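Local coordinates for uncharacterized protein AF_1796 (Archaeoglobus fulgidus, PDB 1VIM) that is of unknown function but probably binds a carbohydrate derivative and may act as an isomerase, at residues S22-N27 against K145-E150; L43-R48 against L72-Y77; G56-I61 against V94-S99; K111-G116 against M133-M138; V120-K125 against T160-T165. All coordinates share one frame; numbering follows the deposited sequence. Where two conformers were deposited one is given.

Contact 1 (S22-N27 against K145-E150)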
# COMPACT_ATOMS: atom_id res chain seq x y z
N SER A 22 -8.00 10.52 27.62
CA SER A 22 -9.32 10.73 28.25
C SER A 22 -9.70 12.20 28.25
O SER A 22 -10.84 12.57 27.88
CB SER A 22 -9.27 10.23 29.69
OG SER A 22 -9.37 8.83 29.71
N GLU A 23 -8.76 13.06 28.63
CA GLU A 23 -9.05 14.48 28.71
C GLU A 23 -9.33 15.06 27.34
O GLU A 23 -10.20 15.91 27.19
CB GLU A 23 -7.89 15.22 29.38
CG GLU A 23 -8.12 16.71 29.58
CD GLU A 23 -9.07 17.05 30.71
OE1 GLU A 23 -9.58 16.13 31.39
OE2 GLU A 23 -9.31 18.26 30.90
N HIS A 24 -8.59 14.61 26.34
CA HIS A 24 -8.80 15.10 24.98
C HIS A 24 -10.12 14.66 24.38
O HIS A 24 -10.72 15.43 23.62
CB HIS A 24 -7.60 14.72 24.10
CG HIS A 24 -6.43 15.62 24.33
ND1 HIS A 24 -5.95 16.46 23.36
CD2 HIS A 24 -5.68 15.84 25.44
CE1 HIS A 24 -4.94 17.15 23.86
NE2 HIS A 24 -4.76 16.80 25.12
N ILE A 25 -10.58 13.45 24.72
CA ILE A 25 -11.87 13.03 24.20
C ILE A 25 -12.99 13.82 24.88
O ILE A 25 -13.94 14.24 24.22
CB ILE A 25 -12.11 11.52 24.37
CG1 ILE A 25 -10.99 10.69 23.74
CG2 ILE A 25 -13.46 11.12 23.75
CD1 ILE A 25 -10.93 9.22 24.36
N LYS A 26 -12.86 14.04 26.18
CA LYS A 26 -13.80 14.92 26.88
C LYS A 26 -13.81 16.32 26.25
O LYS A 26 -14.89 16.92 26.05
CB LYS A 26 -13.46 14.95 28.37
CG LYS A 26 -13.76 13.61 29.03
CD LYS A 26 -13.47 13.59 30.51
CE LYS A 26 -13.87 12.26 31.11
NZ LYS A 26 -14.98 12.40 32.10
N ASN A 27 -12.63 16.83 25.92
CA ASN A 27 -12.52 18.15 25.29
C ASN A 27 -13.25 18.20 23.95
O ASN A 27 -13.95 19.16 23.65
CB ASN A 27 -11.05 18.56 25.10
CG ASN A 27 -10.91 19.95 24.50
OD1 ASN A 27 -11.23 20.95 25.16
ND2 ASN A 27 -10.42 20.03 23.26
N LYS A 145 -5.82 24.47 24.36
CA LYS A 145 -5.49 25.84 24.72
C LYS A 145 -4.58 25.89 25.95
O LYS A 145 -3.55 26.58 25.95
CB LYS A 145 -6.81 26.63 24.95
CG LYS A 145 -6.70 27.89 25.82
N GLN A 146 -4.94 25.10 26.96
CA GLN A 146 -4.26 25.14 28.25
C GLN A 146 -2.97 24.30 28.27
O GLN A 146 -2.26 24.31 29.28
CB GLN A 146 -5.21 24.68 29.37
CG GLN A 146 -5.58 23.16 29.35
CD GLN A 146 -6.59 22.72 30.45
OE1 GLN A 146 -6.60 21.56 30.86
NE2 GLN A 146 -7.42 23.65 30.90
N GLU A 147 -2.68 23.55 27.20
CA GLU A 147 -1.49 22.70 27.18
C GLU A 147 -0.26 23.33 26.55
O GLU A 147 -0.37 24.03 25.56
CB GLU A 147 -1.78 21.42 26.40
CG GLU A 147 -2.67 20.43 27.14
CD GLU A 147 -3.05 19.25 26.27
OE1 GLU A 147 -3.23 19.42 25.05
OE2 GLU A 147 -3.14 18.13 26.81
N ARG A 148 0.91 23.06 27.11
CA ARG A 148 2.20 23.38 26.47
C ARG A 148 2.58 22.26 25.52
O ARG A 148 2.52 21.07 25.87
CB ARG A 148 3.29 23.54 27.53
CG ARG A 148 3.18 24.82 28.36
CD ARG A 148 4.41 25.09 29.22
NE ARG A 148 5.61 25.44 28.44
CZ ARG A 148 5.89 26.66 27.98
NH1 ARG A 148 5.06 27.67 28.21
NH2 ARG A 148 7.01 26.87 27.28
N ASP A 149 2.99 22.64 24.31
CA ASP A 149 3.31 21.64 23.31
C ASP A 149 4.45 20.73 23.72
O ASP A 149 4.38 19.51 23.48
CB ASP A 149 3.60 22.30 21.97
CG ASP A 149 3.72 21.30 20.87
OD1 ASP A 149 4.86 20.94 20.53
OD2 ASP A 149 2.73 20.77 20.34
N GLU A 150 5.48 21.28 24.35
CA GLU A 150 6.64 20.50 24.76
C GLU A 150 6.29 19.40 25.75
O GLU A 150 6.86 18.31 25.72
CB GLU A 150 7.73 21.43 25.33
CG GLU A 150 7.21 22.74 25.95
CD GLU A 150 6.89 23.81 24.92
OE1 GLU A 150 7.83 24.31 24.26
OE2 GLU A 150 5.71 24.16 24.75
O HOH W 1 -7.95 20.19 32.81
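OE2 of Glu147 sits at the edge of the His24 imidazole, close to the ring plane. NE2 of His24 donates to OE2 of Glu147 over 2.7 Å, and the bond is nearly straight, at 167°. The oxygen is met on its syn side but 24° out of the carboxylate plane, while ring and carboxylate planes are turned 37° apart. Glu147 reaches the ring with a chain extended beyond CG, coming from the direction opposite to the imidazole. Its other oxygen, OE1, accepts from the backbone N of Met144, which would hold the carboxylate against rotation; Met144 also packs against His24. With an alanine here in place of Glu147, NE2 of His24 would probably lose its acceptor, the imidazole would be freer to turn and the backbone N of Met144 would be released. Nearer the surface the link is indirect: one water donates both to OE2 of Glu23, at 3.0 Å, and to OE1 of Gln146, at 2.7 Å. In general terms this is a His-carboxylate hydrogen bond, tying the N-terminal helix 12-31 to the loop that leads into helix 149-155.

Contact 2 (L43-R48 against L72-Y77)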
# COMPACT_ATOMS: atom_id res chain seq x y z
N LEU A 43 -21.81 17.69 2.58
CA LEU A 43 -20.92 17.57 1.42
C LEU A 43 -20.63 16.11 1.06
O LEU A 43 -20.60 15.74 -0.12
CB LEU A 43 -19.59 18.32 1.61
CG LEU A 43 -19.60 19.85 1.61
CD1 LEU A 43 -18.18 20.36 1.46
CD2 LEU A 43 -20.46 20.39 0.48
N ILE A 44 -20.40 15.27 2.07
CA ILE A 44 -20.20 13.85 1.80
C ILE A 44 -21.43 13.24 1.09
O ILE A 44 -21.30 12.47 0.15
CB ILE A 44 -19.86 13.09 3.12
CG1 ILE A 44 -18.40 13.39 3.53
CG2 ILE A 44 -20.06 11.57 2.96
CD1 ILE A 44 -18.08 12.97 5.01
N ASP A 45 -22.62 13.62 1.55
CA ASP A 45 -23.85 13.08 1.00
C ASP A 45 -24.16 13.60 -0.40
O ASP A 45 -24.76 12.87 -1.19
CB ASP A 45 -25.03 13.46 1.89
CG ASP A 45 -25.30 12.46 2.95
OD1 ASP A 45 -24.89 11.27 2.84
OD2 ASP A 45 -25.95 12.80 3.96
N SER A 46 -23.75 14.83 -0.70
CA SER A 46 -24.14 15.48 -1.96
C SER A 46 -23.12 15.30 -3.09
O SER A 46 -23.40 15.53 -4.25
CB SER A 46 -24.43 16.96 -1.76
OG SER A 46 -25.29 17.14 -0.65
N ALA A 47 -21.91 14.90 -2.75
CA ALA A 47 -20.88 14.68 -3.74
C ALA A 47 -21.23 13.50 -4.65
O ALA A 47 -21.89 12.54 -4.23
CB ALA A 47 -19.60 14.39 -3.02
N ARG A 48 -20.73 13.53 -5.86
CA ARG A 48 -20.78 12.36 -6.72
C ARG A 48 -19.99 11.20 -6.10
O ARG A 48 -20.49 10.09 -5.99
CB ARG A 48 -20.21 12.71 -8.07
CG ARG A 48 -20.12 11.56 -9.04
CD ARG A 48 -19.42 11.91 -10.37
NE ARG A 48 -17.98 11.91 -10.14
CZ ARG A 48 -17.08 11.32 -10.92
NH1 ARG A 48 -17.43 10.74 -12.08
NH2 ARG A 48 -15.80 11.33 -10.53
N LEU A 72 -20.75 2.06 4.43
CA LEU A 72 -22.01 2.80 4.49
C LEU A 72 -22.70 2.93 3.14
O LEU A 72 -23.85 3.44 3.07
CB LEU A 72 -21.77 4.19 5.09
CG LEU A 72 -21.28 4.22 6.54
CD1 LEU A 72 -20.92 5.66 6.93
CD2 LEU A 72 -22.34 3.72 7.46
N GLY A 73 -22.01 2.53 2.07
CA GLY A 73 -22.59 2.53 0.73
C GLY A 73 -22.21 3.71 -0.13
O GLY A 73 -22.75 3.86 -1.23
N TYR A 74 -21.24 4.53 0.31
CA TYR A 74 -20.77 5.62 -0.53
C TYR A 74 -19.80 5.12 -1.60
O TYR A 74 -19.15 4.07 -1.44
CB TYR A 74 -20.05 6.71 0.29
CG TYR A 74 -20.96 7.46 1.24
CD1 TYR A 74 -21.77 8.48 0.76
CD2 TYR A 74 -21.00 7.15 2.59
CE1 TYR A 74 -22.62 9.18 1.62
CE2 TYR A 74 -21.85 7.85 3.47
CZ TYR A 74 -22.64 8.86 2.97
OH TYR A 74 -23.47 9.56 3.82
N THR A 75 -19.68 5.90 -2.66
CA THR A 75 -18.64 5.70 -3.66
C THR A 75 -17.43 6.51 -3.20
O THR A 75 -17.47 7.74 -3.15
CB THR A 75 -19.11 6.18 -5.03
OG1 THR A 75 -20.24 5.38 -5.41
CG2 THR A 75 -18.06 5.89 -6.08
N VAL A 76 -16.37 5.81 -2.85
CA VAL A 76 -15.24 6.44 -2.16
C VAL A 76 -13.93 5.86 -2.65
O VAL A 76 -13.83 4.69 -3.01
CB VAL A 76 -15.39 6.31 -0.61
CG1 VAL A 76 -15.53 4.87 -0.19
CG2 VAL A 76 -14.29 7.02 0.15
N TYR A 77 -12.90 6.70 -2.63
CA TYR A 77 -11.55 6.32 -3.08
C TYR A 77 -10.52 6.96 -2.20
O TYR A 77 -10.75 8.01 -1.60
CB TYR A 77 -11.30 6.80 -4.51
CG TYR A 77 -12.37 6.40 -5.47
CD1 TYR A 77 -12.45 5.11 -5.95
CD2 TYR A 77 -13.32 7.36 -5.89
CE1 TYR A 77 -13.53 4.78 -6.88
CE2 TYR A 77 -14.32 7.04 -6.77
CZ TYR A 77 -14.43 5.79 -7.23
OH TYR A 77 -15.47 5.63 -8.14
O HOH W 2 -21.04 8.52 -2.97
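Tyr74 carries its ring from the loop after helix 56-71 across to the end of helix 34-46. CB points toward that helix, and the first torsion sets CG beside the backbone N and anti to the carbonyl carbon (chi1 -67°). From there the ring slides under Ile44, whose CG2 lies over one face in a CH-pi contact, 3.9 Å from the ring centroid and 20° off its normal. CD1 of Tyr74 comes within 4.1 Å of O of Ile44, while CE1 and CZ share the Ile44 methyl, which is shifted toward the rim, CZ lying 3.7 Å from CG2. At the tip, OH of Tyr74 donates to OD1 of Asp45, a very short bond of 2.4 Å. OD1 stands at the ring edge, near its plane, with the carboxylate turned 30° from the ring. Beyond Tyr74 a single water bridges the two backbones: N of Thr75 gives its hydrogen to it at 3.0 Å, and it reaches O of Arg48 only weakly. Lys181 adds a cation-pi contact to Tyr74. Gly73, just before, closes helix 56-71 with a Schellman motif, the turn that starts the connection to strand 76-78 in this parallel alpha/beta SIS fold.

Contact 3 (G56-I61 against V94-S99). Unlike the reference sequence in segment 94-99: Gly95 (reference Ala).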
# COMPACT_ATOMS: atom_id res chain seq x y z
N GLY A 56 1.44 9.72 5.68
CA GLY A 56 1.93 8.99 6.85
C GLY A 56 0.80 8.43 7.70
O GLY A 56 -0.16 7.83 7.20
N ARG A 57 0.90 8.61 9.01
CA ARG A 57 -0.15 8.12 9.91
C ARG A 57 -1.52 8.74 9.64
O ARG A 57 -2.54 8.04 9.77
CB ARG A 57 0.28 8.26 11.37
CG ARG A 57 1.19 7.09 11.79
CD ARG A 57 1.98 7.29 13.06
NE ARG A 57 1.11 7.66 14.16
CZ ARG A 57 0.99 6.99 15.32
NH1 ARG A 57 1.61 5.83 15.53
NH2 ARG A 57 0.20 7.49 16.26
N SER A 58 -1.58 9.99 9.21
CA SER A 58 -2.88 10.56 8.82
C SER A 58 -3.44 9.88 7.58
O SER A 58 -4.67 9.87 7.39
CB SER A 58 -2.79 12.06 8.63
OG SER A 58 -2.72 12.68 9.92
N GLY A 59 -2.58 9.34 6.72
CA GLY A 59 -3.03 8.52 5.61
C GLY A 59 -3.70 7.24 6.07
O GLY A 59 -4.67 6.79 5.46
N TYR A 60 -3.20 6.64 7.14
CA TYR A 60 -3.83 5.44 7.69
C TYR A 60 -5.20 5.75 8.27
O TYR A 60 -6.12 4.94 8.15
CB TYR A 60 -2.93 4.74 8.72
CG TYR A 60 -1.51 4.51 8.25
CD1 TYR A 60 -1.23 4.23 6.90
CD2 TYR A 60 -0.46 4.60 9.15
CE1 TYR A 60 0.11 4.05 6.48
CE2 TYR A 60 0.87 4.45 8.74
CZ TYR A 60 1.12 4.17 7.42
OH TYR A 60 2.44 4.06 7.03
N ILE A 61 -5.34 6.93 8.88
CA ILE A 61 -6.65 7.37 9.37
C ILE A 61 -7.60 7.60 8.20
O ILE A 61 -8.77 7.20 8.24
CB ILE A 61 -6.48 8.67 10.18
CG1 ILE A 61 -5.57 8.46 11.39
CG2 ILE A 61 -7.84 9.26 10.55
CD1 ILE A 61 -5.26 9.69 12.09
N VAL A 94 -11.55 14.83 1.05
CA VAL A 94 -11.39 14.98 2.50
C VAL A 94 -9.89 14.83 2.77
O VAL A 94 -9.32 13.76 2.57
CB VAL A 94 -12.18 13.93 3.30
CG1 VAL A 94 -11.97 14.16 4.81
CG2 VAL A 94 -13.69 14.00 2.93
N GLY A 95 -9.26 15.90 3.24
CA GLY A 95 -7.85 15.90 3.55
C GLY A 95 -7.64 15.95 5.05
O GLY A 95 -8.23 16.79 5.74
N ILE A 96 -6.80 15.07 5.55
CA ILE A 96 -6.52 14.99 6.99
C ILE A 96 -5.09 15.40 7.24
O ILE A 96 -4.16 14.79 6.71
CB ILE A 96 -6.74 13.54 7.47
CG1 ILE A 96 -8.15 13.09 7.15
CG2 ILE A 96 -6.45 13.44 8.98
CD1 ILE A 96 -8.42 11.66 7.54
N SER A 97 -4.90 16.47 8.01
CA SER A 97 -3.57 17.00 8.32
C SER A 97 -3.64 17.78 9.61
O SER A 97 -4.38 18.76 9.68
CB SER A 97 -3.10 17.93 7.20
OG SER A 97 -1.94 18.67 7.58
N GLY A 98 -2.88 17.38 10.62
CA GLY A 98 -2.92 18.05 11.90
C GLY A 98 -2.58 19.53 11.82
O GLY A 98 -3.33 20.41 12.28
N SER A 99 -1.44 19.81 11.19
CA SER A 99 -0.97 21.18 11.03
C SER A 99 -1.70 21.92 9.93
O SER A 99 -1.72 23.15 9.93
CB SER A 99 0.51 21.17 10.69
OG SER A 99 0.72 20.59 9.41
O HOH W 3 -1.46 15.04 10.25
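Ile96 of strand 92-96 meets Ser58 and Ile61 on helix 56-71. Its neighbours before it in the strand serve the sheet: Val94 bonds through its backbone to Phe51 and Ile53 of strand 50-53, and Gly95, which differs from the reference alanine, to Val120 and Val122 on the other flank. Ile96 also bonds to Ile53 through its backbone, but its side chain points toward the helix and is divided between two residues. With CG1 set beside the backbone N and anti to the carbonyl carbon (chi1 -57°), CD1 is carried to CG2 of Ile61, 3.9 Å away in the conformer given for Ile61, the two side chains crossing at a slant. The other branch, CG2, lies 3.9 Å from OG of Ser58, while O of Ile96 is 3.6 Å from CB of Ser58. This is the packing of a helix against a parallel sheet in an alpha/beta sandwich of the SIS type. Were Ile96 cut back to an alanine, the loss of CD1 would probably take away the contact with CG2 of Ile61 and open a gap between strand and helix. Ser97 then turns its side chain away from the helix, and its OG bonds to OG1 of Thr102. At Gly98 the backbone comes back to the helix through water: N of Gly98 donates to it at 2.8 Å, and OG of Ser58 lies 2.7 Å from the same water. Leu170 of helix 160-181 packs on both Ile61 and Ile96.

Contact 4 (K111-G116 against M133-M138)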
# COMPACT_ATOMS: atom_id res chain seq x y z
N LYS A 111 -4.52 21.09 -6.29
CA LYS A 111 -4.86 20.57 -7.62
C LYS A 111 -6.34 20.19 -7.70
O LYS A 111 -7.01 20.50 -8.68
CB LYS A 111 -3.98 19.37 -8.00
CG LYS A 111 -4.29 18.74 -9.34
CD LYS A 111 -3.81 19.57 -10.52
CE LYS A 111 -3.88 18.76 -11.80
NZ LYS A 111 -3.33 17.39 -11.57
N ALA A 112 -6.86 19.55 -6.66
CA ALA A 112 -8.28 19.23 -6.61
C ALA A 112 -9.18 20.46 -6.66
O ALA A 112 -10.19 20.46 -7.39
CB ALA A 112 -8.57 18.40 -5.35
N LYS A 113 -8.80 21.51 -5.93
CA LYS A 113 -9.54 22.77 -5.92
C LYS A 113 -9.51 23.40 -7.32
O LYS A 113 -10.54 23.91 -7.80
CB LYS A 113 -8.95 23.74 -4.89
CG LYS A 113 -9.30 23.45 -3.42
CD LYS A 113 -10.81 23.37 -3.13
CE LYS A 113 -11.55 24.70 -3.35
NZ LYS A 113 -13.05 24.60 -3.19
N ASP A 114 -8.38 23.32 -8.00
CA ASP A 114 -8.29 23.86 -9.37
C ASP A 114 -9.17 23.10 -10.37
O ASP A 114 -9.75 23.69 -11.28
CB ASP A 114 -6.86 23.85 -9.85
CG ASP A 114 -6.01 24.90 -9.16
OD1 ASP A 114 -6.54 25.83 -8.52
OD2 ASP A 114 -4.78 24.85 -9.21
N ILE A 115 -9.29 21.78 -10.19
CA ILE A 115 -10.24 20.96 -10.96
C ILE A 115 -11.69 21.33 -10.65
O ILE A 115 -12.59 21.16 -11.50
CB ILE A 115 -9.95 19.46 -10.68
CG1 ILE A 115 -8.62 19.10 -11.37
CG2 ILE A 115 -11.14 18.59 -11.11
CD1 ILE A 115 -8.05 17.76 -10.92
N GLY A 116 -11.91 21.81 -9.43
CA GLY A 116 -13.21 22.25 -8.98
C GLY A 116 -13.90 21.35 -7.96
O GLY A 116 -15.04 21.58 -7.61
N MET A 133 -8.09 26.77 1.95
CA MET A 133 -8.61 26.27 0.69
C MET A 133 -9.96 25.55 0.82
O MET A 133 -10.60 25.28 -0.19
CB MET A 133 -7.62 25.26 0.08
CG MET A 133 -6.43 25.90 -0.60
SD MET A 133 -5.44 24.67 -1.47
CE MET A 133 -4.73 23.85 -0.13
N ALA A 134 -10.37 25.25 2.04
CA ALA A 134 -11.43 24.27 2.24
C ALA A 134 -12.80 24.88 2.20
O ALA A 134 -13.01 26.02 2.61
CB ALA A 134 -11.25 23.59 3.58
N ASP A 135 -13.76 24.11 1.70
CA ASP A 135 -15.15 24.50 1.79
C ASP A 135 -15.71 24.34 3.19
O ASP A 135 -16.59 25.12 3.61
CB ASP A 135 -15.96 23.70 0.77
CG ASP A 135 -15.52 23.99 -0.62
OD1 ASP A 135 -14.65 23.29 -1.15
OD2 ASP A 135 -16.00 24.95 -1.28
N VAL A 136 -15.23 23.32 3.90
CA VAL A 136 -15.61 23.04 5.28
C VAL A 136 -14.33 22.74 6.02
O VAL A 136 -13.51 21.91 5.58
CB VAL A 136 -16.55 21.81 5.38
CG1 VAL A 136 -16.80 21.43 6.81
CG2 VAL A 136 -17.88 22.08 4.67
N VAL A 137 -14.12 23.46 7.12
CA VAL A 137 -12.95 23.29 7.97
C VAL A 137 -13.44 22.62 9.25
O VAL A 137 -14.12 23.25 10.07
CB VAL A 137 -12.29 24.64 8.28
CG1 VAL A 137 -11.10 24.48 9.22
CG2 VAL A 137 -11.92 25.35 6.98
N MET A 138 -13.13 21.33 9.39
CA MET A 138 -13.56 20.55 10.52
C MET A 138 -12.42 20.51 11.53
O MET A 138 -11.43 19.78 11.34
CB MET A 138 -13.99 19.16 10.04
CG MET A 138 -14.55 18.24 11.09
SD MET A 138 -16.20 18.79 11.68
CE MET A 138 -15.82 19.09 13.34
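Lys113 of helix 103-115 runs its chain alongside the carbonyl of Met133 and bridges to Asp135, at the point where the alpha/beta SIS fold passes from helix 129-133 into strand 136-139. The tighter part lies along the lysine methylenes. Bends at chi2 and chi3 (-55° and -65°) curl the chain so that CD and CE run beside the carbonyl of Met133, CE standing 3.4 Å from O of Met133. CB of Met133 rests 4.3 Å from CG of Lys113, a loose van der Waals touch by comparison. Leu119 of strand 118-123 packs against both Lys113 and Met133 and so shares this inner side.

The outer side is polar and more exposed. Here NZ of Lys113 forms a salt bridge with the carboxylate of Asp135, an exposed residue, and the two side chains meet at a slant. Asp135 has a second partner for the same oxygen: OD1 also accepts from the backbone N of Leu119, so the bridge is pinned to the start of the neighbouring strand. Only OD1 takes the hydrogen bond from NZ of Lys113, at 2.9 Å, on the syn side and 24° out of the carboxylate plane; OD2 stays 3.5 Å off.

Contact 5 (V120-K125 against T160-T165)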
# COMPACT_ATOMS: atom_id res chain seq x y z
N VAL A 120 -13.01 19.21 2.21
CA VAL A 120 -13.17 19.22 3.64
C VAL A 120 -11.80 19.04 4.25
O VAL A 120 -11.11 18.06 3.94
CB VAL A 120 -14.09 18.10 4.15
CG1 VAL A 120 -14.17 18.10 5.66
CG2 VAL A 120 -15.46 18.18 3.50
N ALA A 121 -11.41 19.97 5.13
CA ALA A 121 -10.14 19.85 5.83
C ALA A 121 -10.40 19.37 7.24
O ALA A 121 -11.12 20.03 7.98
CB ALA A 121 -9.39 21.19 5.84
N VAL A 122 -9.82 18.24 7.61
CA VAL A 122 -9.85 17.74 8.99
C VAL A 122 -8.48 18.07 9.57
O VAL A 122 -7.48 17.43 9.20
CB VAL A 122 -10.14 16.23 9.08
CG1 VAL A 122 -10.15 15.78 10.53
CG2 VAL A 122 -11.46 15.90 8.38
N THR A 123 -8.45 19.06 10.44
CA THR A 123 -7.19 19.69 10.84
C THR A 123 -7.30 20.30 12.22
O THR A 123 -8.41 20.60 12.67
CB THR A 123 -6.77 20.76 9.77
OG1 THR A 123 -5.52 21.38 10.12
CG2 THR A 123 -7.78 21.93 9.67
N GLY A 124 -6.15 20.51 12.87
CA GLY A 124 -6.14 21.19 14.15
C GLY A 124 -5.98 22.69 14.02
O GLY A 124 -6.08 23.40 15.02
N LYS A 125 -5.76 23.19 12.80
CA LYS A 125 -5.41 24.60 12.61
C LYS A 125 -6.35 25.28 11.64
O LYS A 125 -6.25 25.07 10.42
CB LYS A 125 -3.95 24.72 12.14
CG LYS A 125 -2.90 24.18 13.10
CD LYS A 125 -2.85 24.96 14.41
CE LYS A 125 -2.30 26.35 14.22
NZ LYS A 125 -2.06 27.07 15.51
N THR A 160 0.66 12.76 17.46
CA THR A 160 -0.12 11.62 17.94
C THR A 160 -1.49 12.00 18.47
O THR A 160 -2.47 11.31 18.20
CB THR A 160 0.68 10.92 19.06
OG1 THR A 160 1.82 10.25 18.50
CG2 THR A 160 -0.12 9.81 19.75
N MET A 161 -1.56 13.04 19.28
CA MET A 161 -2.87 13.38 19.85
C MET A 161 -3.87 13.83 18.80
O MET A 161 -5.03 13.43 18.86
CB MET A 161 -2.74 14.41 20.96
CG MET A 161 -3.94 14.45 21.91
SD MET A 161 -4.37 12.86 22.70
CE MET A 161 -2.68 12.32 23.16
N PHE A 162 -3.44 14.64 17.83
CA PHE A 162 -4.32 14.98 16.72
C PHE A 162 -4.80 13.68 16.03
O PHE A 162 -5.99 13.52 15.71
CB PHE A 162 -3.63 15.86 15.66
CG PHE A 162 -4.41 15.93 14.39
CD1 PHE A 162 -5.55 16.75 14.32
CD2 PHE A 162 -4.07 15.12 13.29
CE1 PHE A 162 -6.33 16.79 13.16
CE2 PHE A 162 -4.85 15.15 12.13
CZ PHE A 162 -5.98 15.98 12.06
N GLU A 163 -3.88 12.76 15.77
CA GLU A 163 -4.24 11.58 14.98
C GLU A 163 -5.26 10.72 15.71
O GLU A 163 -6.26 10.33 15.14
CB GLU A 163 -2.99 10.76 14.68
CG GLU A 163 -2.03 11.54 13.79
CD GLU A 163 -0.68 10.93 13.70
OE1 GLU A 163 -0.43 9.93 14.39
OE2 GLU A 163 0.14 11.52 12.95
N LEU A 164 -5.06 10.49 17.01
CA LEU A 164 -6.04 9.71 17.77
C LEU A 164 -7.38 10.43 17.84
O LEU A 164 -8.43 9.81 17.71
CB LEU A 164 -5.52 9.48 19.20
CG LEU A 164 -4.34 8.55 19.32
CD1 LEU A 164 -3.90 8.51 20.77
CD2 LEU A 164 -4.70 7.16 18.78
N THR A 165 -7.34 11.73 18.04
CA THR A 165 -8.59 12.46 18.19
C THR A 165 -9.34 12.48 16.86
O THR A 165 -10.57 12.35 16.83
CB THR A 165 -8.31 13.88 18.69
OG1 THR A 165 -7.56 13.82 19.91
CG2 THR A 165 -9.62 14.60 19.08
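Phe162 meets the end of strand 118-123 because its CG stands anti to the backbone N and beside the carbonyl carbon (chi1 166°), which sends the ring from helix 160-181 toward Val122, Thr123 and Gly124. What the ring finds there is largely backbone. CZ of Phe162 approaches O of Val122 to 3.5 Å, and that oxygen lies at the ring edge, near its plane, where the slightly positive ring hydrogens would suit a carbonyl. CE1 of Phe162 sits 3.7 Å from N of Gly124 and 3.8 Å from C of Thr123, both approached obliquely. The side-chain touch is looser, CG1 of Val122 being 4.4 Å from CZ of Phe162.

A CB on Gly124 would point toward the ring and come to about 4.0 Å from CD1 of Phe162. The chain turns here through an ST turn, in which the backbone N of Lys125 donates to OG1 of Thr123 over 3.2 Å at an angle of 167°. That hydroxyl has further partners in the carbonyls of Ser97 and Gly98, so the ends of the two neighbouring strands are tied together beside the ring. On the helix, O of Met161 is gripped twice, by N and by OG1 of Thr165, from opposite faces of its plane; the hydroxyl bond is 2.8 Å.

Phe162 also packs on Ser58 of helix 56-71, while helix 12-31 lies against Met161, Leu164 and Thr165, and helix 34-46 against Val120 and Val122.

Contacts 3 and 5 are buried, about 7 Å apart between centres, and joined directly: strands 92-96 and 118-123 are sheet neighbours, and Arg57 of one forms a salt bridge with Glu163 of the other. Their own chemistry is mainly apolar and backbone packing of helix on strand. Contacts 2 and 4 lie at the surface yet reach the same sheet, touching through Leu43 and Val136, and rely on carboxylates, one paired with a phenol and one with an ammonium group. Contact 1, partly buried, joins helix 12-31 to a loop by a His-carboxylate hydrogen bond; it meets contact 5 where His24 packs on Met161. Contacts 1 and 2 lie on opposite sides of the chain's centre.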